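Local coordinates for restriction endonuclease (Mycobacterium sp., PDB 4F0Q), which cleaves DNA that carries methylated cytosine, working as a tetrameric, modification-dependent restriction endonuclease, at the interface of chains A and B. Numbering follows the deposited sequence. Chains: chain A/B, Restriction endonuclease.

The interface of chains A and B. Residues chain A 447-448, 452; chain B 109, 111, 185, 260.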
ATOM      1  N   HIS A 447      -7.355 -15.629  16.220  1.00 26.20           N
ATOM      2  CA  HIS A 447      -6.371 -16.469  15.548  1.00 24.90           C
ATOM      3  C   HIS A 447      -6.647 -16.520  14.048  1.00 22.31           C
ATOM      4  O   HIS A 447      -6.364 -17.519  13.384  1.00 22.48           O
ATOM      5  CB  HIS A 447      -6.377 -17.880  16.140  1.00 24.45           C
ATOM      6  CG  HIS A 447      -5.121 -18.651  15.875  1.00 24.45           C
ATOM      7  ND1 HIS A 447      -3.916 -18.337  16.464  1.00 21.84           N
ATOM      8  CD2 HIS A 447      -4.883 -19.723  15.081  1.00 24.14           C
ATOM      9  CE1 HIS A 447      -2.990 -19.181  16.048  1.00 24.52           C
ATOM     10  NE2 HIS A 447      -3.550 -20.032  15.207  1.00 22.89           N
ATOM     11  N   ARG A 448      -7.197 -15.433  13.518  1.00 22.52           N
ATOM     12  CA  ARG A 448      -7.545 -15.365  12.105  1.00 23.06           C
ATOM     13  C   ARG A 448      -6.337 -15.004  11.251  1.00 24.37           C
ATOM     14  O   ARG A 448      -5.382 -14.392  11.733  1.00 23.13           O
ATOM     15  CB  ARG A 448      -8.654 -14.336  11.879  1.00 21.44           C
ATOM     16  CG  ARG A 448      -9.871 -14.514  12.768  1.00 25.96           C
ATOM     17  CD  ARG A 448     -10.943 -13.494  12.420  1.00 25.70           C
ATOM     18  NE  ARG A 448     -12.054 -13.513  13.366  1.00 28.69           N
ATOM     19  CZ  ARG A 448     -13.105 -12.702  13.296  1.00 24.48           C
ATOM     20  NH1 ARG A 448     -13.190 -11.805  12.323  1.00 30.34           N
ATOM     21  NH2 ARG A 448     -14.071 -12.786  14.200  1.00 27.21           N
ATOM     22  N   GLU A 452      -8.013 -12.179   6.306  1.00 25.30           N
ATOM     23  CA  GLU A 452      -9.386 -12.109   6.797  1.00 23.48           C
ATOM     24  C   GLU A 452      -9.783 -10.709   7.273  1.00 26.31           C
ATOM     25  O   GLU A 452     -10.970 -10.419   7.429  1.00 26.09           O
ATOM     26  CB  GLU A 452      -9.611 -13.136   7.912  1.00 22.45           C
ATOM     27  CG  GLU A 452      -9.380 -14.580   7.483  1.00 27.47           C
ATOM     28  CD  GLU A 452      -9.590 -15.578   8.612  1.00 28.09           C
ATOM     29  OE1 GLU A 452     -10.624 -15.492   9.308  1.00 24.18           O
ATOM     30  OE2 GLU A 452      -8.716 -16.449   8.806  1.00 29.45           O
TER
ATOM     31  N   HIS B 109      -3.640 -24.287  11.318  1.00 23.39           N
ATOM     32  CA  HIS B 109      -3.424 -23.409  12.460  1.00 21.85           C
ATOM     33  C   HIS B 109      -4.568 -23.528  13.457  1.00 23.39           C
ATOM     34  O   HIS B 109      -4.709 -22.698  14.352  1.00 26.52           O
ATOM     35  CB  HIS B 109      -3.270 -21.957  12.009  1.00 30.52           C
ATOM     36  CG  HIS B 109      -2.046 -21.706  11.186  1.00 30.73           C
ATOM     37  ND1 HIS B 109      -2.072 -21.659   9.809  1.00 31.67           N
ATOM     38  CD2 HIS B 109      -0.758 -21.494  11.545  1.00 28.23           C
ATOM     39  CE1 HIS B 109      -0.853 -21.425   9.355  1.00 30.65           C
ATOM     40  NE2 HIS B 109      -0.037 -21.321  10.390  1.00 28.68           N
ATOM     41  N   HIS B 111      -7.890 -23.138  13.261  1.00 18.79           N
ATOM     42  CA  HIS B 111      -8.866 -22.055  13.311  1.00 21.22           C
ATOM     43  C   HIS B 111      -9.922 -22.194  12.223  1.00 18.22           C
ATOM     44  O   HIS B 111      -9.601 -22.448  11.065  1.00 21.21           O
ATOM     45  CB  HIS B 111      -8.176 -20.695  13.193  1.00 21.89           C
ATOM     46  CG  HIS B 111      -9.130 -19.549  13.056  1.00 17.47           C
ATOM     47  ND1 HIS B 111      -9.964 -19.149  14.077  1.00 17.01           N
ATOM     48  CD2 HIS B 111      -9.389 -18.726  12.013  1.00 22.39           C
ATOM     49  CE1 HIS B 111     -10.694 -18.126  13.671  1.00 21.41           C
ATOM     50  NE2 HIS B 111     -10.364 -17.849  12.422  1.00 23.77           N
ATOM     51  N   GLU B 185     -14.519 -19.769  20.699  1.00 20.42           N
ATOM     52  CA  GLU B 185     -13.717 -18.757  21.381  1.00 22.04           C
ATOM     53  C   GLU B 185     -14.268 -17.345  21.187  1.00 18.81           C
ATOM     54  O   GLU B 185     -13.845 -16.407  21.864  1.00 21.89           O
ATOM     55  CB  GLU B 185     -12.245 -18.837  20.958  1.00 23.27           C
ATOM     56  CG  GLU B 185     -11.993 -18.647  19.473  1.00 24.76           C
ATOM     57  CD  GLU B 185     -10.528 -18.820  19.106  1.00 27.83           C
ATOM     58  OE1 GLU B 185     -10.206 -18.800  17.898  1.00 25.42           O
ATOM     59  OE2 GLU B 185      -9.699 -18.979  20.027  1.00 32.93           O
ATOM     60  N   ARG B 260      -4.173 -25.682  21.003  1.00 23.59           N
ATOM     61  CA  ARG B 260      -4.600 -25.499  19.621  1.00 20.12           C
ATOM     62  C   ARG B 260      -3.817 -26.392  18.662  1.00 20.83           C
ATOM     63  O   ARG B 260      -2.602 -26.545  18.792  1.00 21.79           O
ATOM     64  CB  ARG B 260      -4.465 -24.031  19.212  1.00 20.65           C
ATOM     65  CG  ARG B 260      -4.891 -23.739  17.785  1.00 20.71           C
ATOM     66  CD  ARG B 260      -4.744 -22.264  17.450  1.00 22.80           C
ATOM     67  NE  ARG B 260      -5.792 -21.445  18.052  1.00 26.22           N
ATOM     68  CZ  ARG B 260      -5.636 -20.724  19.157  1.00 29.34           C
ATOM     69  NH1 ARG B 260      -4.468 -20.716  19.787  1.00 30.38           N
ATOM     70  NH2 ARG B 260      -6.646 -20.006  19.630  1.00 28.77           N
TER
HETATM   71  O   HOH W   1      -9.885 -16.642  16.423  1.00 21.34           O
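The imidazole of A:His447 lies against the bent side chain of B:Arg260, and this stacked pair is the centre of the patch. The two side chains slide past each other in opposite directions, with ring and guanidinium planes only 16° apart. CD of B:Arg260 sits above the ring near its rim, 3.4 Å from A:His447 NE2, as a CH-pi contact. The turn at chi3 (-75°) folds the arginine so that methylene and guanidinium share the same ring face.

A second hold on the imidazole comes from the backbone: NE2 of A:His447 is 3.0 Å from the carbonyl O of B:His109. If NE2 carries a proton this is a hydrogen bond, but a bent one: the oxygen lies just over 50° off the outward direction of the ring nitrogen, tilted out of the ring plane toward the face that B:Arg260 covers.

B:His111, which buries slightly more than B:Arg260, meets backbone and side chains alike. Carbonyl O of A:His447 stands over one face of its ring, 3.4 Å from CG of B:His111, while its CB lies in plane at the edge of the A:His447 imidazole. The methylene CG of A:Arg448 comes 3.4 Å from NE2 of B:His111. A:Glu452 approaches tip to tip, its OE1 in plane at the ring edge and 3.9 Å from NE2 of B:His111, which might modestly bias the imidazole toward protonation.

Water 1 receives a nearly straight bond from N of A:His447 at 2.7 Å and lies 2.6 Å from OE1 of B:Glu185. OE2 of B:Glu185 forms a salt bridge at 3.2 Å with NH2 of B:Arg260, in the guanidinium plane; as a hydrogen bond it is weak, yet it should help to orient the stacking group.

In the fold, the C-terminal segment of chain A, from the loop after 3-10 helix 442-444 into 3-10 helix 450-455, packs on 3-10 helix 107-109, strand 111-115 and the loop holding B:Arg260, and reaches strand 176-194 through the water, one part of a contact within the tetramer.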